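Carbohydrate binding protein, putative, cpb33A (Cellvibrio japonicus, PDB 5FJQ) is a copper-dependent lytic polysaccharide monooxygenase, important for efficient chitin utilization, of which this chain is the AA10 catalytic domain, probably cleaving chitin chains oxidatively. Local coordinates at residues Ala99-Phe105 with Trp159-Arg165; Gln42-Val46 with Cys63-Arg67. All coordinates share one frame. Numbering follows the deposited sequence.

Interaction 1 (Ala99-Phe105 with Trp159-Arg165); sequences AHKTKYF and WQRDWDR. With CU (copper (II) ion), chain D.
Start with Trp159, the residue most covered here. It sits on strand 152-161, which runs antiparallel to strand 102-109. Phe105 and Trp159 form a non-hydrogen-bonded pair; Tyr104 and Gln160 form a hydrogen-bonded one, with Gln160 N to Tyr104 O at 2.9 Å. A classic beta bulge follows: Lys103, in a helical backbone conformation (phi/psi -76/-43), and Tyr104 both face Gln160, whose O accepts from Lys103 N at 2.8 Å and Tyr104 N at 3.3 Å. The register thus slips by one, Thr102 pairs with Arg161, and Asp162 N closes on Lys101 O at 2.8 Å. Trp159 (chi1 t) lays its five-membered ring face-to-face on Phe105, centroids 3.8 Å apart and planes at 23°, while its NE1 donates to Thr102 OG1 at 2.9 Å. From the bulge, Lys103 (chi1 t) reaches the turn after strand 152-161: NZ forms salt bridges with Asp164 OD2 at 3.0 Å and, weakly, with Asp162 OD1 at 3.4 Å, and lies over the Trp163 six-membered ring, 4.5 Å from its centroid, as a cation-pi contact. Asp162 OD1 also takes Asp164 N at 3.0 Å, an Asx turn. In the loop just before Thr102, His100 (chi1 m) carries the Arg161 guanidinium flat on its ring, centres 3.7 Å apart; Asp166 and Glu169 pair with that arginine. A water accepts from His100 ND1 at 2.8 Å, leaving NE2 to bind copper at 1.9 Å. With His1, whose N also binds the metal, His100 makes up the histidine brace, the copper site typical of lytic polysaccharide monooxygenases.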
loop_
_atom_site.group_PDB
_atom_site.type_symbol
_atom_site.label_atom_id
_atom_site.label_comp_id
_atom_site.label_asym_id
_atom_site.label_seq_id
_atom_site.Cartn_x
_atom_site.Cartn_y
_atom_site.Cartn_z
ATOM N N ALA A 99 5.991 6.829 15.001
ATOM C CA ALA A 99 5.481 8.099 14.448
ATOM C C ALA A 99 6.572 8.972 13.803
ATOM O O ALA A 99 7.742 8.854 14.145
ATOM C CB ALA A 99 4.773 8.866 15.522
ATOM N N HIS A 100 6.179 9.825 12.854
ATOM C CA HIS A 100 7.088 10.735 12.204
ATOM C C HIS A 100 6.321 12.027 11.889
ATOM O O HIS A 100 5.063 12.026 11.867
ATOM C CB HIS A 100 7.686 10.123 10.944
ATOM C CG HIS A 100 8.544 8.914 11.190
ATOM N ND1 HIS A 100 9.587 8.918 12.085
ATOM C CD2 HIS A 100 8.510 7.667 10.661
ATOM C CE1 HIS A 100 10.193 7.734 12.072
ATOM N NE2 HIS A 100 9.536 6.951 11.235
ATOM N N LYS A 101 7.069 13.132 11.677
ATOM C CA LYS A 101 6.467 14.367 11.149
ATOM C C LYS A 101 6.171 14.035 9.692
ATOM O O LYS A 101 6.931 13.328 9.082
ATOM C CB LYS A 101 7.393 15.586 11.304
ATOM C CG LYS A 101 7.947 15.755 12.703
ATOM C CD LYS A 101 8.168 17.215 13.042
ATOM C CE LYS A 101 8.144 17.474 14.552
ATOM N NZ LYS A 101 6.747 17.648 15.063
ATOM N N THR A 102 5.016 14.478 9.194
ATOM C CA THR A 102 4.424 14.015 7.905
ATOM C C THR A 102 4.262 15.208 6.970
ATOM O O THR A 102 3.653 16.226 7.344
ATOM C CB THR A 102 3.032 13.370 8.148
ATOM O OG1 THR A 102 3.221 12.188 8.942
ATOM C CG2 THR A 102 2.335 12.986 6.862
ATOM N N LYS A 103 4.787 15.056 5.755
ATOM C CA LYS A 103 4.497 15.962 4.641
ATOM C C LYS A 103 3.099 15.631 4.107
ATOM O O LYS A 103 2.259 16.538 3.853
ATOM C CB LYS A 103 5.572 15.832 3.570
ATOM C CG LYS A 103 5.515 16.926 2.519
ATOM C CD LYS A 103 5.886 18.276 3.099
ATOM C CE LYS A 103 7.297 18.676 2.711
ATOM N NZ LYS A 103 7.784 19.816 3.535
ATOM N N TYR A 104 2.802 14.340 3.989
ATOM C CA TYR A 104 1.459 13.872 3.559
ATOM C C TYR A 104 1.225 12.372 3.621
ATOM O O TYR A 104 2.183 11.550 3.542
ATOM C CB TYR A 104 1.165 14.314 2.110
ATOM C CG TYR A 104 2.179 13.880 1.087
ATOM C CD1 TYR A 104 2.232 12.543 0.628
ATOM C CD2 TYR A 104 3.021 14.806 0.508
ATOM C CE1 TYR A 104 3.124 12.160 -0.354
ATOM C CE2 TYR A 104 3.925 14.444 -0.478
ATOM C CZ TYR A 104 3.988 13.118 -0.898
ATOM O OH TYR A 104 4.910 12.784 -1.828
ATOM N N PHE A 105 -0.037 11.991 3.718
ATOM C CA PHE A 105 -0.432 10.625 3.304
ATOM C C PHE A 105 -1.221 10.817 2.035
ATOM O O PHE A 105 -2.271 11.577 2.026
ATOM C CB PHE A 105 -1.320 9.894 4.353
ATOM C CG PHE A 105 -0.583 9.546 5.647
ATOM C CD1 PHE A 105 -0.423 10.499 6.651
ATOM C CD2 PHE A 105 0.028 8.295 5.813
ATOM C CE1 PHE A 105 0.274 10.215 7.854
ATOM C CE2 PHE A 105 0.719 8.009 6.996
ATOM C CZ PHE A 105 0.873 8.969 7.999
ATOM N N TRP A 159 3.084 7.260 2.372
ATOM C CA TRP A 159 3.365 8.124 3.511
ATOM C C TRP A 159 4.686 8.807 3.310
ATOM O O TRP A 159 5.749 8.121 3.320
ATOM C CB TRP A 159 3.365 7.281 4.813
ATOM C CG TRP A 159 3.686 8.083 6.029
ATOM C CD1 TRP A 159 3.704 9.451 6.139
ATOM C CD2 TRP A 159 4.013 7.568 7.342
ATOM N NE1 TRP A 159 4.050 9.823 7.450
ATOM C CE2 TRP A 159 4.276 8.689 8.182
ATOM C CE3 TRP A 159 4.217 6.282 7.847
ATOM C CZ2 TRP A 159 4.633 8.559 9.533
ATOM C CZ3 TRP A 159 4.555 6.140 9.232
ATOM C CH2 TRP A 159 4.790 7.282 10.038
ATOM N N GLN A 160 4.637 10.136 3.142
ATOM C CA GLN A 160 5.846 10.944 2.965
ATOM C C GLN A 160 6.144 11.639 4.335
ATOM O O GLN A 160 5.364 12.475 4.815
ATOM C CB GLN A 160 5.736 11.955 1.755
ATOM C CG GLN A 160 6.931 12.911 1.582
ATOM C CD GLN A 160 8.193 12.238 1.133
ATOM O OE1 GLN A 160 8.324 11.794 -0.045
ATOM N NE2 GLN A 160 9.174 12.219 2.025
ATOM N N ARG A 161 7.244 11.180 4.952
ATOM C CA ARG A 161 7.830 11.730 6.181
ATOM C C ARG A 161 8.353 13.143 5.838
ATOM O O ARG A 161 8.900 13.371 4.737
ATOM C CB ARG A 161 8.953 10.801 6.676
ATOM C CG ARG A 161 9.705 11.280 7.920
ATOM C CD ARG A 161 10.567 10.161 8.466
ATOM N NE ARG A 161 11.180 10.513 9.754
ATOM C CZ ARG A 161 12.226 9.859 10.269
ATOM N NH1 ARG A 161 12.722 8.828 9.599
ATOM N NH2 ARG A 161 12.775 10.220 11.428
ATOM N N ASP A 162 8.160 14.103 6.742
ATOM C CA ASP A 162 8.478 15.502 6.420
ATOM C C ASP A 162 9.973 15.780 6.464
ATOM O O ASP A 162 10.537 15.870 7.552
ATOM C CB ASP A 162 7.769 16.426 7.392
ATOM C CG ASP A 162 7.819 17.848 6.939
ATOM O OD1 ASP A 162 8.845 18.283 6.427
ATOM O OD2 ASP A 162 6.799 18.513 7.067
ATOM N N TRP A 163 10.621 15.931 5.291
ATOM C CA TRP A 163 12.076 15.979 5.310
ATOM C C TRP A 163 12.587 17.358 5.774
ATOM O O TRP A 163 13.773 17.506 6.098
ATOM C CB TRP A 163 12.679 15.625 3.950
ATOM C CG TRP A 163 12.319 16.611 2.945
ATOM C CD1 TRP A 163 12.958 17.794 2.672
ATOM C CD2 TRP A 163 11.168 16.561 2.088
ATOM N NE1 TRP A 163 12.282 18.489 1.675
ATOM C CE2 TRP A 163 11.182 17.755 1.296
ATOM C CE3 TRP A 163 10.120 15.625 1.907
ATOM C CZ2 TRP A 163 10.205 18.016 0.325
ATOM C CZ3 TRP A 163 9.153 15.882 0.957
ATOM C CH2 TRP A 163 9.199 17.071 0.160
ATOM N N ASP A 164 11.728 18.367 5.767
ATOM C CA ASP A 164 12.131 19.691 6.280
ATOM C C ASP A 164 12.095 19.710 7.777
ATOM O O ASP A 164 12.820 20.489 8.407
ATOM C CB ASP A 164 11.200 20.770 5.785
ATOM C CG ASP A 164 11.454 21.118 4.346
ATOM O OD1 ASP A 164 12.646 21.321 3.996
ATOM O OD2 ASP A 164 10.466 21.137 3.585
ATOM N N ARG A 165 11.275 18.848 8.362
ATOM C CA ARG A 165 11.030 18.968 9.778
ATOM C C ARG A 165 11.651 17.813 10.522
ATOM O O ARG A 165 11.547 17.734 11.748
ATOM C CB ARG A 165 9.498 19.085 10.053
ATOM C CG ARG A 165 8.863 20.395 9.555
ATOM C CD ARG A 165 7.499 20.693 10.129
ATOM N NE ARG A 165 6.431 19.957 9.434
ATOM C CZ ARG A 165 5.555 19.114 10.008
ATOM N NH1 ARG A 165 5.618 18.903 11.325
ATOM N NH2 ARG A 165 4.629 18.486 9.258
HETATM CU CU CU D . 9.662 5.123 10.703
HETATM O O HOH W 1 10.412 11.057 13.615
#

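Interaction 2 (Gln42-Val46 with Cys63-Arg67); sequences QEVAV and CSANR
Two short pieces of mostly irregular backbone meet here, with Val44 and Ala65 closest in register at a CA-CA distance of 5.9 Å. Residues 42-46 come in as a loop, bend through an inverse gamma turn centred on Val44, and enter strand 45-47 at Ala45. Facing them, residues 63-67 fold into a type I' beta turn from Ser64 to Arg67, closed by Arg67 N to Ser64 O at 2.8 Å; Ala65 (47/31) and Asn66 (68/25) both take positive phi. The turn directs Arg67 (chi1 m, chi2 t, chi3 p) across the other segment. Its NH1 donates to Ala45 O at 3.1 Å, the one hydrogen bond between the segments. Glu43 O lies over the guanidinium face, 3.1 Å from Arg67 CZ, but at angles too poor for a hydrogen bond, and Glu43 OE2 adds a long salt bridge to Arg67 NH2 at 3.7 Å. The rest of the contact is apolar: Ala65 CB packs against Val44 CG1 at 3.7 Å and Val46 CG2 at 4.1 Å, with both valines at chi1 t. The backbones of Val44 and Val46 find their partners outside, in Tyr172 and Gly170 of strand 169-178, and the disulfide of Cys63, just before the turn, with Cys174 links this segment covalently to that same strand. The Glu43 side chain comes within about 4 Å of that of His1, a copper ligand. Chemically, then, a single arginine supplies the polar link, with the Glu43 carbonyl oxygen over one face of its guanidinium and its charge loosely balanced by a glutamate beside the copper site, while Val44, Val46 and Ala65 supply the apolar packing.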
loop_
_atom_site.group_PDB
_atom_site.type_symbol
_atom_site.label_atom_id
_atom_site.label_comp_id
_atom_site.label_asym_id
_atom_site.label_seq_id
_atom_site.Cartn_x
_atom_site.Cartn_y
_atom_site.Cartn_z
ATOM N N GLN A 42 5.418 -2.645 8.652
ATOM C CA GLN A 42 5.630 -1.215 8.964
ATOM C C GLN A 42 6.848 -0.578 8.247
ATOM O O GLN A 42 7.088 0.646 8.327
ATOM C CB GLN A 42 5.755 -1.037 10.488
ATOM C CG GLN A 42 7.060 -1.540 11.096
ATOM C CD GLN A 42 7.039 -3.052 11.434
ATOM O OE1 GLN A 42 6.210 -3.837 10.913
ATOM N NE2 GLN A 42 7.931 -3.460 12.343
ATOM N N GLU A 43 7.603 -1.440 7.560
ATOM C CA GLU A 43 8.859 -1.140 6.982
ATOM C C GLU A 43 8.894 -1.255 5.454
ATOM O O GLU A 43 9.918 -1.647 4.895
ATOM C CB GLU A 43 9.764 -2.200 7.506
ATOM C CG GLU A 43 11.141 -1.787 7.758
ATOM C CD GLU A 43 11.723 -2.697 8.806
ATOM O OE1 GLU A 43 11.371 -2.496 10.008
ATOM O OE2 GLU A 43 12.461 -3.626 8.421
ATOM N N VAL A 44 7.801 -0.988 4.767
ATOM C CA VAL A 44 7.852 -1.076 3.321
ATOM C C VAL A 44 8.304 0.323 2.952
ATOM O O VAL A 44 7.486 1.217 2.640
ATOM C CB VAL A 44 6.483 -1.543 2.704
ATOM C CG1 VAL A 44 6.520 -1.626 1.206
ATOM C CG2 VAL A 44 6.024 -2.888 3.257
ATOM N N ALA A 45 9.626 0.526 3.018
ATOM C CA ALA A 45 10.203 1.872 3.250
ATOM C C ALA A 45 11.260 2.207 2.242
ATOM O O ALA A 45 11.969 1.317 1.792
ATOM C CB ALA A 45 10.806 1.986 4.655
ATOM N N VAL A 46 11.416 3.485 1.931
ATOM C CA VAL A 46 12.547 3.927 1.095
ATOM C C VAL A 46 13.183 5.104 1.780
ATOM O O VAL A 46 12.523 6.108 1.999
ATOM C CB VAL A 46 12.125 4.291 -0.340
ATOM C CG1 VAL A 46 13.272 4.836 -1.139
ATOM C CG2 VAL A 46 11.618 3.084 -1.128
ATOM N N CYS A 63 4.386 -2.273 -4.757
ATOM C CA CYS A 63 3.941 -2.944 -3.536
ATOM C C CYS A 63 5.042 -3.428 -2.600
ATOM O O CYS A 63 4.780 -3.599 -1.402
ATOM C CB CYS A 63 3.010 -4.102 -3.916
ATOM S SG CYS A 63 1.448 -3.638 -4.731
ATOM N N SER A 64 6.239 -3.712 -3.114
ATOM C CA SER A 64 7.394 -4.109 -2.288
ATOM C C SER A 64 8.301 -2.921 -1.958
ATOM O O SER A 64 9.317 -3.095 -1.294
ATOM C CB SER A 64 8.269 -5.133 -3.035
ATOM O OG SER A 64 8.578 -4.668 -4.369
ATOM N N ALA A 65 7.951 -1.740 -2.490
ATOM C CA ALA A 65 8.845 -0.577 -2.466
ATOM C C ALA A 65 10.256 -1.041 -2.916
ATOM O O ALA A 65 11.240 -0.558 -2.423
ATOM C CB ALA A 65 8.880 0.026 -1.074
ATOM N N ASN A 66 10.293 -2.047 -3.799
ATOM C CA ASN A 66 11.521 -2.624 -4.378
ATOM C C ASN A 66 12.404 -3.378 -3.375
ATOM O O ASN A 66 13.624 -3.569 -3.592
ATOM C CB ASN A 66 12.323 -1.565 -5.161
ATOM C CG ASN A 66 13.279 -2.177 -6.182
ATOM O OD1 ASN A 66 13.016 -3.241 -6.762
ATOM N ND2 ASN A 66 14.372 -1.465 -6.455
ATOM N N ARG A 67 11.775 -3.864 -2.299
ATOM C CA ARG A 67 12.462 -4.673 -1.329
ATOM C C ARG A 67 12.257 -6.146 -1.630
ATOM O O ARG A 67 11.128 -6.570 -1.758
ATOM C CB ARG A 67 11.923 -4.330 0.052
ATOM C CG ARG A 67 12.213 -2.850 0.335
ATOM C CD ARG A 67 11.474 -2.276 1.480
ATOM N NE ARG A 67 11.942 -2.883 2.714
ATOM C CZ ARG A 67 12.649 -2.272 3.680
ATOM N NH1 ARG A 67 12.995 -0.979 3.615
ATOM N NH2 ARG A 67 12.972 -2.956 4.779
#

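From the N terminus, whose His1 holds the copper, the chain first reaches 42-46; interaction 2 then closes a 16-residue loop that includes helix 53-56. Only afterwards does interaction 1 open at 99-105, to close over 53 intervening residues, 24 of them in strands, when 159-165 arrives. The two contacts are therefore in series, neither nested nor crossed. Their centres lie 16 Å apart and their nearest atoms about 6 Å, so they do not touch, yet both reach the same mixed sheet: strand 169-178 pairs with strand 45-47 and with strand 152-161. Interaction 2 joins the loop before strand 83-84 to strand 45-47, interaction 1 joins strands 102-109 and 152-161, and both have residues near the copper: His100 as a ligand, Glu43 and Ala45 close by.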